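Local atomic coordinates of D-threo-3-hydroxyaspartate dehydratase (Delftia, PDB entry 3WQC), a protein that catalyses the pyridoxal-phosphate-dependent dehydration and deamination of D-threo-3-hydroxyaspartate to oxaloacetate and ammonia, and also acts on L-threo- and L-erythro-3-hydroxyaspartate and D-serine. Residues R29-R32 and N33-R36; I128-F131 and G132-Q135; A209-A212 and L213-A216. All blocks are in the same frame, centred on the assembly; numbering follows the deposited sequence.

Each of the three contacts lies along about two turns of one helix in the alanine racemase-like, TIM-barrel-type domain, the third running to its helix's C-terminal end; none touches another, and all lie away from the annotated sites. Interaction 1, on helix 27-44, comes nearest: its centre is about 14 Å from that of the chain, and the N33 side chain is about 11 Å from the bound pyridoxal phosphate. Interactions 2 and 3, at or near the C-terminal ends of helices 122-135 and 192-215, are centred about 32 Å and 30 Å out, on the same side of the chain's centre. Their centres are about 24 Å apart; that of interaction 1 is about 42 Å and 36 Å from them.

Interaction 1: R29-R32 and N33-R36; sequences RMQR and NIAR
M30 and I34, one helical turn apart on helix 27-44, lie side by side and point the same way. The evidence is the pair of approaches to I34 CD1: M30 CG stands 4.0 Å from it and M30 CE 4.1 Å. M30 carries CG anti to its backbone N (chi1 -177°) and then bends at chi3 (74°), which swings the terminal methyl back over I34 CD1. I34 answers with CG1 placed beside its own backbone N, close over the peptide oxygen of the preceding turn, M30 O to I34 CG1 being 3.3 Å. Both side chains also rest on A63 of helix 58-66, so the pair forms one apolar strip between two helices.

N33 leaves the helix on a different side. Its CG lies 3.3 Å from R29 O, but neither end of the amide bonds there: ND2 is 3.5 Å from R29 O at a poor angle, and that oxygen accepts the backbone N33 N instead, at 3.0 Å. ND2 points away from the turn, into the fold, and donates to V249 O and D265 O. R29 and R36 likewise send their guanidinium groups away from the turn, to V266 O and V260 O, while one face of the R32 guanidinium covers R29 N near its rim.

Chemically, the side chains meet across the turn by apolar contact, the hydrogen bonds across it are backbone ones, and the polar ends of R29, N33 and R36 are spent on carbonyl oxygens in 249-266, tying this helix to that part of the chain.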
ATOM      1  N   ARG B  29     -16.807 -11.922 -13.595  1.00 20.27           N
ATOM      2  CA  ARG B  29     -17.171 -10.500 -13.342  1.00 21.34           C
ATOM      3  C   ARG B  29     -16.230  -9.586 -14.091  1.00 20.15           C
ATOM      4  O   ARG B  29     -16.689  -8.569 -14.660  1.00 19.42           O
ATOM      5  CB  ARG B  29     -17.050 -10.155 -11.867  1.00 18.75           C
ATOM      6  CG  ARG B  29     -18.165 -10.822 -11.062  1.00 20.03           C
ATOM      7  CD  ARG B  29     -18.060 -10.429  -9.587  1.00 22.78           C
ATOM      8  NE  ARG B  29     -19.161 -11.030  -8.795  1.00 24.59           N
ATOM      9  CZ  ARG B  29     -19.445 -10.627  -7.544  1.00 24.66           C
ATOM     10  NH1 ARG B  29     -18.792  -9.586  -6.939  1.00 24.55           N
ATOM     11  NH2 ARG B  29     -20.453 -11.201  -6.914  1.00 28.21           N
ATOM     12  N   MET B  30     -14.930  -9.922 -14.121  1.00 17.30           N
ATOM     13  CA  MET B  30     -13.929  -9.061 -14.852  1.00 17.13           C
ATOM     14  C   MET B  30     -14.324  -9.022 -16.359  1.00 19.14           C
ATOM     15  O   MET B  30     -14.363  -7.898 -16.975  1.00 19.55           O
ATOM     16  CB  MET B  30     -12.515  -9.598 -14.764  1.00 17.91           C
ATOM     17  CG  MET B  30     -11.476  -8.711 -15.439  1.00 19.11           C
ATOM     18  SD  MET B  30      -9.890  -9.523 -15.640  1.00 19.07           S
ATOM     19  CE  MET B  30     -10.169 -10.714 -17.008  1.00 20.55           C
ATOM     20  N   GLN B  31     -14.687 -10.147 -16.959  1.00 20.31           N
ATOM     21  CA  GLN B  31     -15.082 -10.123 -18.388  1.00 19.44           C
ATOM     22  C   GLN B  31     -16.338  -9.325 -18.634  1.00 22.60           C
ATOM     23  O   GLN B  31     -16.411  -8.613 -19.657  1.00 24.41           O
ATOM     24  CB  GLN B  31     -15.302 -11.546 -18.860  1.00 26.93           C
ATOM     25  CG  GLN B  31     -13.949 -12.095 -19.182  1.00 35.55           C
ATOM     26  CD  GLN B  31     -13.203 -11.394 -20.387  1.00 35.88           C
ATOM     27  OE1 GLN B  31     -12.068 -11.556 -20.465  1.00 42.44           O
ATOM     28  NE2 GLN B  31     -13.897 -10.712 -21.308  1.00 44.59           N
ATOM     29  N   ARG B  32     -17.317  -9.343 -17.713  1.00 20.86           N
ATOM     30  CA  ARG B  32     -18.571  -8.514 -17.852  1.00 21.66           C
ATOM     31  C   ARG B  32     -18.147  -7.058 -17.801  1.00 20.57           C
ATOM     32  O   ARG B  32     -18.681  -6.229 -18.528  1.00 23.90           O
ATOM     33  CB  ARG B  32     -19.645  -8.728 -16.749  1.00 26.08           C
ATOM     34  CG  ARG B  32     -20.524  -9.981 -16.983  1.00 33.95           C
ATOM     35  CD  ARG B  32     -21.246 -10.445 -15.726  1.00 43.58           C
ATOM     36  NE  ARG B  32     -20.891 -11.867 -15.741  1.00 62.61           N
ATOM     37  CZ  ARG B  32     -20.588 -12.628 -14.685  1.00 67.31           C
ATOM     38  NH1 ARG B  32     -20.659 -12.132 -13.444  1.00 98.72           N
ATOM     39  NH2 ARG B  32     -20.180 -13.880 -14.885  1.00 58.46           N
ATOM     40  N   ASN B  33     -17.234  -6.685 -16.895  1.00 18.52           N
ATOM     41  CA  ASN B  33     -16.819  -5.243 -16.799  1.00 17.22           C
ATOM     42  C   ASN B  33     -16.106  -4.806 -18.079  1.00 17.44           C
ATOM     43  O   ASN B  33     -16.347  -3.688 -18.550  1.00 20.00           O
ATOM     44  CB  ASN B  33     -15.854  -5.124 -15.590  1.00 15.56           C
ATOM     45  CG  ASN B  33     -16.546  -5.324 -14.248  1.00 16.95           C
ATOM     46  OD1 ASN B  33     -17.794  -5.245 -14.134  1.00 19.81           O
ATOM     47  ND2 ASN B  33     -15.737  -5.596 -13.190  1.00 18.99           N
ATOM     48  N   ILE B  34     -15.252  -5.674 -18.608  1.00 18.00           N
ATOM     49  CA  ILE B  34     -14.476  -5.400 -19.833  1.00 18.16           C
ATOM     50  C   ILE B  34     -15.481  -5.145 -20.960  1.00 20.00           C
ATOM     51  O   ILE B  34     -15.372  -4.166 -21.732  1.00 20.98           O
ATOM     52  CB  ILE B  34     -13.448  -6.532 -20.147  1.00 18.14           C
ATOM     53  CG1 ILE B  34     -12.327  -6.398 -19.122  1.00 17.32           C
ATOM     54  CG2 ILE B  34     -12.988  -6.506 -21.594  1.00 20.78           C
ATOM     55  CD1 ILE B  34     -11.290  -7.505 -19.210  1.00 17.63           C
ATOM     56  N   ALA B  35     -16.439  -6.048 -21.098  1.00 21.46           N
ATOM     57  CA  ALA B  35     -17.440  -5.951 -22.223  1.00 21.66           C
ATOM     58  C   ALA B  35     -18.266  -4.718 -22.069  1.00 20.44           C
ATOM     59  O   ALA B  35     -18.570  -4.023 -23.064  1.00 26.34           O
ATOM     60  CB  ALA B  35     -18.354  -7.135 -22.176  1.00 24.21           C
ATOM     61  N   ARG B  36     -18.700  -4.416 -20.835  1.00 21.19           N
ATOM     62  CA  ARG B  36     -19.575  -3.269 -20.626  1.00 22.44           C
ATOM     63  C   ARG B  36     -18.881  -1.952 -21.115  1.00 21.21           C
ATOM     64  O   ARG B  36     -19.496  -1.091 -21.791  1.00 23.44           O
ATOM     65  CB  ARG B  36     -20.023  -3.106 -19.168  1.00 23.80           C
ATOM     66  CG  ARG B  36     -20.795  -1.783 -18.837  1.00 24.27           C
ATOM     67  CD  ARG B  36     -21.113  -1.707 -17.374  1.00 25.12           C
ATOM     68  NE  ARG B  36     -21.749  -0.443 -17.024  1.00 28.53           N
ATOM     69  CZ  ARG B  36     -21.730   0.138 -15.804  1.00 27.70           C
ATOM     70  NH1 ARG B  36     -21.199  -0.505 -14.770  1.00 27.54           N
ATOM     71  NH2 ARG B  36     -22.301   1.335 -15.592  1.00 31.64           N
TER

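Interaction 2: I128-F131 and G132-Q135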
ATOM      1  N   ILE B 128      11.949  18.602 -23.470  1.00  9.62           N
ATOM      2  CA  ILE B 128      11.737  17.506 -24.436  1.00 10.47           C
ATOM      3  C   ILE B 128      12.289  17.908 -25.814  1.00 11.13           C
ATOM      4  O   ILE B 128      13.002  17.095 -26.438  1.00 12.93           O
ATOM      5  CB  ILE B 128      10.280  17.098 -24.534  1.00 10.23           C
ATOM      6  CG1 ILE B 128       9.750  16.551 -23.180  1.00 11.01           C
ATOM      7  CG2 ILE B 128      10.106  16.010 -25.631  1.00 13.14           C
ATOM      8  CD1 ILE B 128       8.279  16.127 -23.171  1.00 12.07           C
ATOM      9  N   ALA B 129      11.944  19.111 -26.296  1.00 10.41           N
ATOM     10  CA  ALA B 129      12.352  19.469 -27.665  1.00 11.15           C
ATOM     11  C   ALA B 129      13.879  19.573 -27.696  1.00 12.47           C
ATOM     12  O   ALA B 129      14.472  19.167 -28.707  1.00 13.37           O
ATOM     13  CB  ALA B 129      11.687  20.810 -27.984  1.00 14.69           C
ATOM     14  N   ALA B 130      14.537  20.123 -26.676  1.00 11.42           N
ATOM     15  CA  ALA B 130      16.016  20.236 -26.748  1.00 13.02           C
ATOM     16  C   ALA B 130      16.648  18.845 -26.740  1.00 13.44           C
ATOM     17  O   ALA B 130      17.594  18.577 -27.515  1.00 15.35           O
ATOM     18  CB  ALA B 130      16.506  21.044 -25.590  1.00 14.09           C
ATOM     19  N   PHE B 131      16.104  17.908 -25.919  1.00 11.73           N
ATOM     20  CA  PHE B 131      16.703  16.600 -25.932  1.00 11.29           C
ATOM     21  C   PHE B 131      16.454  15.848 -27.220  1.00 13.10           C
ATOM     22  O   PHE B 131      17.330  15.138 -27.757  1.00 13.97           O
ATOM     23  CB  PHE B 131      16.110  15.834 -24.692  1.00 12.39           C
ATOM     24  CG  PHE B 131      16.747  14.466 -24.502  1.00 12.27           C
ATOM     25  CD1 PHE B 131      18.064  14.382 -24.011  1.00 17.33           C
ATOM     26  CD2 PHE B 131      16.017  13.286 -24.748  1.00 13.87           C
ATOM     27  CE1 PHE B 131      18.664  13.123 -23.768  1.00 18.51           C
ATOM     28  CE2 PHE B 131      16.655  12.027 -24.498  1.00 13.79           C
ATOM     29  CZ  PHE B 131      17.924  11.965 -23.980  1.00 15.32           C
ATOM     30  N   GLY B 132      15.229  15.998 -27.747  1.00 11.90           N
ATOM     31  CA  GLY B 132      14.871  15.375 -29.027  1.00 12.91           C
ATOM     32  C   GLY B 132      15.791  15.899 -30.124  1.00 14.16           C
ATOM     33  O   GLY B 132      16.234  15.136 -30.996  1.00 16.00           O
ATOM     34  N   ARG B 133      16.029  17.227 -30.195  1.00 14.71           N
ATOM     35  CA  ARG B 133      16.939  17.731 -31.225  1.00 15.21           C
ATOM     36  C   ARG B 133      18.348  17.122 -31.013  1.00 16.80           C
ATOM     37  O   ARG B 133      19.022  16.718 -31.989  1.00 18.76           O
ATOM     38  CB  ARG B 133      16.987  19.265 -31.103  1.00 17.54           C
ATOM     39  CG  ARG B 133      15.697  19.834 -31.679  1.00 23.26           C
ATOM     40  CD  ARG B 133      15.798  21.364 -31.931  1.00 27.48           C
ATOM     41  NE  ARG B 133      16.123  22.052 -30.694  1.00 32.11           N
ATOM     42  CZ  ARG B 133      15.226  22.496 -29.807  1.00 24.88           C
ATOM     43  NH1 ARG B 133      13.909  22.271 -30.057  1.00 30.40           N
ATOM     44  NH2 ARG B 133      15.654  23.149 -28.683  1.00 22.04           N
ATOM     45  N   GLU B 134      18.838  17.122 -29.776  1.00 16.43           N
ATOM     46  CA  GLU B 134      20.185  16.556 -29.488  1.00 16.21           C
ATOM     47  C   GLU B 134      20.320  15.124 -29.954  1.00 14.89           C
ATOM     48  O   GLU B 134      21.386  14.706 -30.460  1.00 20.93           O
ATOM     49  CB  GLU B 134      20.555  16.684 -27.991  1.00 18.36           C
ATOM     50  CG  GLU B 134      21.914  16.239 -27.611  1.00 30.35           C
ATOM     51  CD  GLU B 134      22.077  16.091 -26.049  1.00 44.60           C
ATOM     52  OE1 GLU B 134      21.519  15.158 -25.339  1.00 32.04           O
ATOM     53  OE2 GLU B 134      22.779  16.921 -25.489  1.00 57.65           O
ATOM     54  N   GLN B 135      19.272  14.348 -29.687  1.00 15.93           N
ATOM     55  CA  GLN B 135      19.285  12.878 -29.930  1.00 16.59           C
ATOM     56  C   GLN B 135      18.698  12.437 -31.257  1.00 18.76           C
ATOM     57  O   GLN B 135      18.646  11.249 -31.537  1.00 23.13           O
ATOM     58  CB  GLN B 135      18.510  12.172 -28.794  1.00 16.86           C
ATOM     59  CG  GLN B 135      19.172  12.473 -27.442  1.00 16.47           C
ATOM     60  CD  GLN B 135      20.554  11.903 -27.306  1.00 18.52           C
ATOM     61  OE1 GLN B 135      20.840  10.837 -27.894  1.00 25.64           O
ATOM     62  NE2 GLN B 135      21.455  12.624 -26.618  1.00 25.80           N
TER
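A chi1 of -175° puts the F131 ring on the far side of CB from the backbone N, while Q135 sets CG beside its own N and bends at chi2 (-65°); together these torsions bring Q135 CG over the centre of the phenyl face. The CH-pi contact measures 3.8 Å from Q135 CG to the F131 ring centroid, 14° off the ring normal. Beyond CG, the Q135 amide is turned obliquely to the ring plane. Its NE2 donates to E134 OE1 at 2.8 Å, the acceptor met on the anti side and out of the carboxylate plane, and E134 OE1 in turn lies 3.8 Å from F131 CD1. With an alanine at position F131, Q135 CG would probably lose the ring it lies over and a gap would open against L102 and L106, the Q135 amide then being held by its hydrogen bonds alone.

R133 bends back, laying one guanidinium face over A129 O and A130 CA; its NH1 comes 3.4 Å from A129 CB.

The turn belongs to the helix of the beta-alpha-beta unit 114-119, 122-135, 140-146. F131 packs on L102 and L106 of helix 102-110, where Q135 OE1 also accepts from R110, and R133 NH1 hydrogen-bonds to G172 O, just past helix 159-171.

Interaction 3: A209-A212 and L213-A216; sequences AAEA and LRAA
R214 runs back along the preceding turn of helix 192-215, and each part of it meets A210 or E211. Its CB lies 3.5 Å from A210 O and CG closer still, 3.2 Å from the same oxygen, because CG sits beside the backbone N (chi1 -68°). That oxygen already accepts R214 N at 2.9 Å, with an N-H...O angle of 164°, so the aliphatic part of the side chain passes close by a bonded carbonyl. CD follows at 3.8 Å from A210 O; NE still passes that oxygen, beyond bonding distance, and has its hydrogen bond outside the two segments. At the tip the guanidinium lays one face over A210 CB, offset toward its rim: NH2 is 3.8 Å from A210 CB, and CZ 3.9 Å. NH1 comes 4.1 Å from E211 CG, but the carboxylate stays apart, E211 OE1 being 5.1 Å from R214 NH1, and the carboxylate and guanidinium planes are 59° apart.

NH2 hydrogen-bonds to C220 O, just before strand 222-225. The guanidinium thus meets A210 CB by van der Waals contact alone; opposite charges on E211 and R214 could attract at most weakly, without a salt bridge, while the arginine's polar grip ties this helix end to the segment leading into the next strand.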
ATOM      1  N   ALA B 209      -9.736  23.012 -25.911  1.00 10.98           N
ATOM      2  CA  ALA B 209      -8.262  23.203 -26.016  1.00  9.71           C
ATOM      3  C   ALA B 209      -7.796  22.759 -27.399  1.00 10.35           C
ATOM      4  O   ALA B 209      -6.934  23.425 -28.015  1.00 11.36           O
ATOM      5  CB  ALA B 209      -7.576  22.373 -24.927  1.00 10.88           C
ATOM      6  N   ALA B 210      -8.313  21.593 -27.891  1.00 11.30           N
ATOM      7  CA  ALA B 210      -7.852  21.076 -29.219  1.00 11.98           C
ATOM      8  C   ALA B 210      -8.226  22.152 -30.285  1.00 10.99           C
ATOM      9  O   ALA B 210      -7.412  22.405 -31.189  1.00 12.46           O
ATOM     10  CB  ALA B 210      -8.520  19.760 -29.532  1.00 12.53           C
ATOM     11  N   GLU B 211      -9.451  22.669 -30.158  1.00 11.84           N
ATOM     12  CA  GLU B 211      -9.889  23.638 -31.197  1.00 12.27           C
ATOM     13  C   GLU B 211      -9.057  24.924 -31.184  1.00 12.84           C
ATOM     14  O   GLU B 211      -8.823  25.558 -32.235  1.00 12.38           O
ATOM     15  CB  GLU B 211     -11.359  23.960 -31.049  1.00 13.32           C
ATOM     16  CG  GLU B 211     -12.164  22.748 -31.457  1.00 15.60           C
ATOM     17  CD  GLU B 211     -13.657  22.916 -31.207  1.00 22.43           C
ATOM     18  OE1 GLU B 211     -14.484  22.051 -31.633  1.00 22.98           O
ATOM     19  OE2 GLU B 211     -14.081  23.919 -30.586  1.00 32.99           O
ATOM     20  N   ALA B 212      -8.600  25.335 -29.998  1.00 11.20           N
ATOM     21  CA  ALA B 212      -7.723  26.550 -29.887  1.00 11.98           C
ATOM     22  C   ALA B 212      -6.371  26.247 -30.573  1.00 12.21           C
ATOM     23  O   ALA B 212      -5.869  27.073 -31.342  1.00 11.89           O
ATOM     24  CB  ALA B 212      -7.546  26.945 -28.425  1.00 13.39           C
ATOM     25  N   LEU B 213      -5.765  25.073 -30.280  1.00 11.52           N
ATOM     26  CA  LEU B 213      -4.494  24.750 -30.930  1.00 11.39           C
ATOM     27  C   LEU B 213      -4.677  24.747 -32.472  1.00 10.60           C
ATOM     28  O   LEU B 213      -3.851  25.279 -33.206  1.00 11.80           O
ATOM     29  CB  LEU B 213      -4.031  23.355 -30.455  1.00 11.37           C
ATOM     30  CG  LEU B 213      -3.517  23.345 -28.999  1.00 10.58           C
ATOM     31  CD1 LEU B 213      -3.465  21.839 -28.592  1.00 12.96           C
ATOM     32  CD2 LEU B 213      -2.116  23.990 -28.897  1.00 11.85           C
ATOM     33  N   ARG B 214      -5.745  24.060 -32.927  1.00 10.98           N
ATOM     34  CA  ARG B 214      -5.917  23.934 -34.404  1.00 11.85           C
ATOM     35  C   ARG B 214      -6.241  25.315 -35.020  1.00 10.92           C
ATOM     36  O   ARG B 214      -5.807  25.604 -36.129  1.00 13.53           O
ATOM     37  CB  ARG B 214      -7.108  22.991 -34.660  1.00 13.37           C
ATOM     38  CG  ARG B 214      -6.749  21.536 -34.219  1.00 14.47           C
ATOM     39  CD  ARG B 214      -8.121  20.709 -34.472  1.00 22.16           C
ATOM     40  NE  ARG B 214      -8.106  19.472 -33.928  1.00 25.43           N
ATOM     41  CZ  ARG B 214      -9.077  18.919 -33.280  1.00 18.75           C
ATOM     42  NH1 ARG B 214     -10.351  19.450 -33.174  1.00 17.88           N
ATOM     43  NH2 ARG B 214      -8.802  17.784 -32.760  1.00 21.58           N
ATOM     44  N   ALA B 215      -6.932  26.190 -34.265  1.00 11.75           N
ATOM     45  CA  ALA B 215      -7.225  27.566 -34.780  1.00 11.89           C
ATOM     46  C   ALA B 215      -5.890  28.356 -34.972  1.00 13.67           C
ATOM     47  O   ALA B 215      -5.826  29.213 -35.849  1.00 16.61           O
ATOM     48  CB  ALA B 215      -8.176  28.306 -33.826  1.00 15.81           C
ATOM     49  N   ALA B 216      -4.845  28.020 -34.232  1.00 13.53           N
ATOM     50  CA  ALA B 216      -3.500  28.616 -34.352  1.00 14.85           C
ATOM     51  C   ALA B 216      -2.653  27.913 -35.384  1.00 14.68           C
ATOM     52  O   ALA B 216      -1.432  28.177 -35.485  1.00 17.77           O
ATOM     53  CB  ALA B 216      -2.817  28.640 -32.942  1.00 18.05           C
TER